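Local coordinates for phosphodiesterase (Pseudomonas aeruginosa, PDB 4G75), which is a colicin M-like bacteriocin that binds magnesium and probably kills related bacteria by hydrolysing the lipid-linked precursor of peptidoglycan, at residues L216-I221 with G234-Y239. Residues are numbered along the deposited sequence; the frame is centred on the assembly and turned at random. Where two conformers were deposited one is given.
Sequences LRIVGI and GEIRAY. With EDO (1,2-ethanediol), chain C.
R217 and R237 face each other as a hydrogen-bonded pair in an antiparallel beta hairpin formed by strands 213-224 and 229-243 within the colicin M family region. Two nearly straight backbone bonds define the pair, R217 N to R237 O and R237 N to R217 O; V219 and E235 form the next such pair. With R217 CG anti to the backbone N (chi1 -172°) and the chain extended to NE, CB lies 3.8 Å from Y239 CE2, CG passes near the phenol oxygen, and CD reaches 3.4 Å from Y239 OH. NE, hydrogen-bonded elsewhere, is 3.7 Å from Y239 OH, and CZ is 4.0 Å from both that oxygen and 1,2-ethanediol O1. The guanidinium plane is nearly parallel to the ring plane (11° apart), although the side chains themselves run obliquely to one another. At the tip, NH2 forms a salt bridge with D193 OD2 of strand 188-199, which also supplies N195 to hydrogen-bond Y239 OH. NH1 instead donates to diol O1 at 3.0 Å, in the guanidinium plane.

In the conformer given, R237 NE binds O2, so the diol, probably from the crystallisation liquor, bridges two like charges. R237 NH2 lies over one face of the R217 guanidinium, 3.9 Å from R217 NH1, the planes inclined at 57°. In this copy R237 bends at chi3, and its NH1 forms a salt bridge with E235 OE2 on that oxygen's anti lone pair, which may offset some repulsion. The opposite sheet face is apolar: L216 CD1 meets I236 CG2 at 4.0 Å, and P170 covers both residues. Toward the far end, the non-hydrogen-bonded pair brings G220 CA 3.7 Å from G234 CA.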
# COMPACT_ATOMS: atom_id res chain seq x y z
N LEU A 216 -15.64 4.41 -8.61
CA LEU A 216 -15.74 3.41 -9.66
C LEU A 216 -16.59 3.94 -10.81
O LEU A 216 -17.38 4.87 -10.63
CB LEU A 216 -16.36 2.11 -9.13
CG LEU A 216 -15.63 1.39 -7.99
CD1 LEU A 216 -16.39 0.12 -7.62
CD2 LEU A 216 -14.20 1.06 -8.40
N ARG A 217 -16.39 3.35 -11.98
CA ARG A 217 -17.24 3.61 -13.13
C ARG A 217 -17.80 2.29 -13.63
O ARG A 217 -17.05 1.36 -13.93
CB ARG A 217 -16.44 4.28 -14.24
CG ARG A 217 -17.29 4.76 -15.40
CD ARG A 217 -16.44 5.44 -16.46
NE ARG A 217 -17.27 6.06 -17.49
CZ ARG A 217 -16.81 6.86 -18.44
NH1 ARG A 217 -15.52 7.14 -18.50
NH2 ARG A 217 -17.65 7.38 -19.33
N ILE A 218 -19.13 2.22 -13.71
CA ILE A 218 -19.81 1.02 -14.19
C ILE A 218 -20.33 1.30 -15.58
O ILE A 218 -21.17 2.18 -15.78
CB ILE A 218 -20.97 0.62 -13.26
CG1 ILE A 218 -20.43 0.06 -11.94
CG2 ILE A 218 -21.83 -0.47 -13.91
CD1 ILE A 218 -19.83 1.08 -11.04
N VAL A 219 -19.82 0.55 -16.56
CA VAL A 219 -20.18 0.79 -17.95
C VAL A 219 -20.48 -0.51 -18.68
O VAL A 219 -19.75 -1.49 -18.56
CB VAL A 219 -19.06 1.55 -18.69
CG1 VAL A 219 -17.76 0.75 -18.66
CG2 VAL A 219 -19.47 1.86 -20.12
N GLY A 220 -21.56 -0.52 -19.45
CA GLY A 220 -21.95 -1.71 -20.17
C GLY A 220 -23.28 -1.60 -20.85
O GLY A 220 -23.80 -0.50 -21.08
N ILE A 221 -23.85 -2.75 -21.17
CA ILE A 221 -25.11 -2.79 -21.88
C ILE A 221 -26.13 -3.55 -21.05
O ILE A 221 -25.88 -4.68 -20.64
CB ILE A 221 -24.96 -3.50 -23.23
CG1 ILE A 221 -23.97 -2.74 -24.12
CG2 ILE A 221 -26.31 -3.63 -23.92
CD1 ILE A 221 -23.80 -3.34 -25.49
N GLY A 234 -20.87 -5.80 -18.84
CA GLY A 234 -20.02 -4.64 -18.95
C GLY A 234 -18.81 -4.80 -18.07
O GLY A 234 -18.30 -5.91 -17.90
N GLU A 235 -18.36 -3.70 -17.50
CA GLU A 235 -17.17 -3.75 -16.65
C GLU A 235 -17.15 -2.63 -15.63
O GLU A 235 -17.89 -1.64 -15.74
CB GLU A 235 -15.90 -3.73 -17.51
CG GLU A 235 -15.72 -2.47 -18.31
CD GLU A 235 -14.60 -2.58 -19.32
OE1 GLU A 235 -14.30 -3.71 -19.76
OE2 GLU A 235 -14.02 -1.54 -19.68
N ILE A 236 -16.31 -2.82 -14.63
CA ILE A 236 -16.05 -1.82 -13.62
C ILE A 236 -14.64 -1.27 -13.86
O ILE A 236 -13.69 -2.04 -13.99
CB ILE A 236 -16.11 -2.45 -12.21
CG1 ILE A 236 -17.54 -2.90 -11.89
CG2 ILE A 236 -15.60 -1.48 -11.15
CD1 ILE A 236 -17.68 -3.60 -10.57
N ARG A 237 -14.54 0.05 -13.96
CA ARG A 237 -13.24 0.71 -14.00
C ARG A 237 -13.13 1.66 -12.81
O ARG A 237 -14.06 1.78 -12.02
CB ARG A 237 -13.05 1.46 -15.32
CG ARG A 237 -13.25 0.57 -16.54
CD ARG A 237 -12.52 1.11 -17.76
NE ARG A 237 -13.11 2.34 -18.27
CZ ARG A 237 -14.12 2.38 -19.14
NH1 ARG A 237 -14.65 1.24 -19.58
NH2 ARG A 237 -14.60 3.54 -19.55
N ALA A 238 -11.99 2.32 -12.68
CA ALA A 238 -11.79 3.22 -11.55
C ALA A 238 -11.03 4.46 -11.97
O ALA A 238 -10.09 4.38 -12.76
CB ALA A 238 -11.04 2.51 -10.43
N TYR A 239 -11.44 5.59 -11.42
CA TYR A 239 -10.75 6.85 -11.67
C TYR A 239 -9.47 6.98 -10.85
O TYR A 239 -9.34 6.37 -9.78
CB TYR A 239 -11.67 8.04 -11.38
CG TYR A 239 -12.88 8.12 -12.28
CD1 TYR A 239 -12.85 8.82 -13.48
CD2 TYR A 239 -14.07 7.49 -11.93
CE1 TYR A 239 -13.96 8.90 -14.30
CE2 TYR A 239 -15.19 7.56 -12.75
CZ TYR A 239 -15.13 8.26 -13.93
OH TYR A 239 -16.24 8.35 -14.76
C1 EDO C . -12.80 5.82 -15.51
O1 EDO C . -13.21 6.44 -16.73
C2 EDO C . -11.41 5.24 -15.73
O2 EDO C . -11.48 4.35 -16.85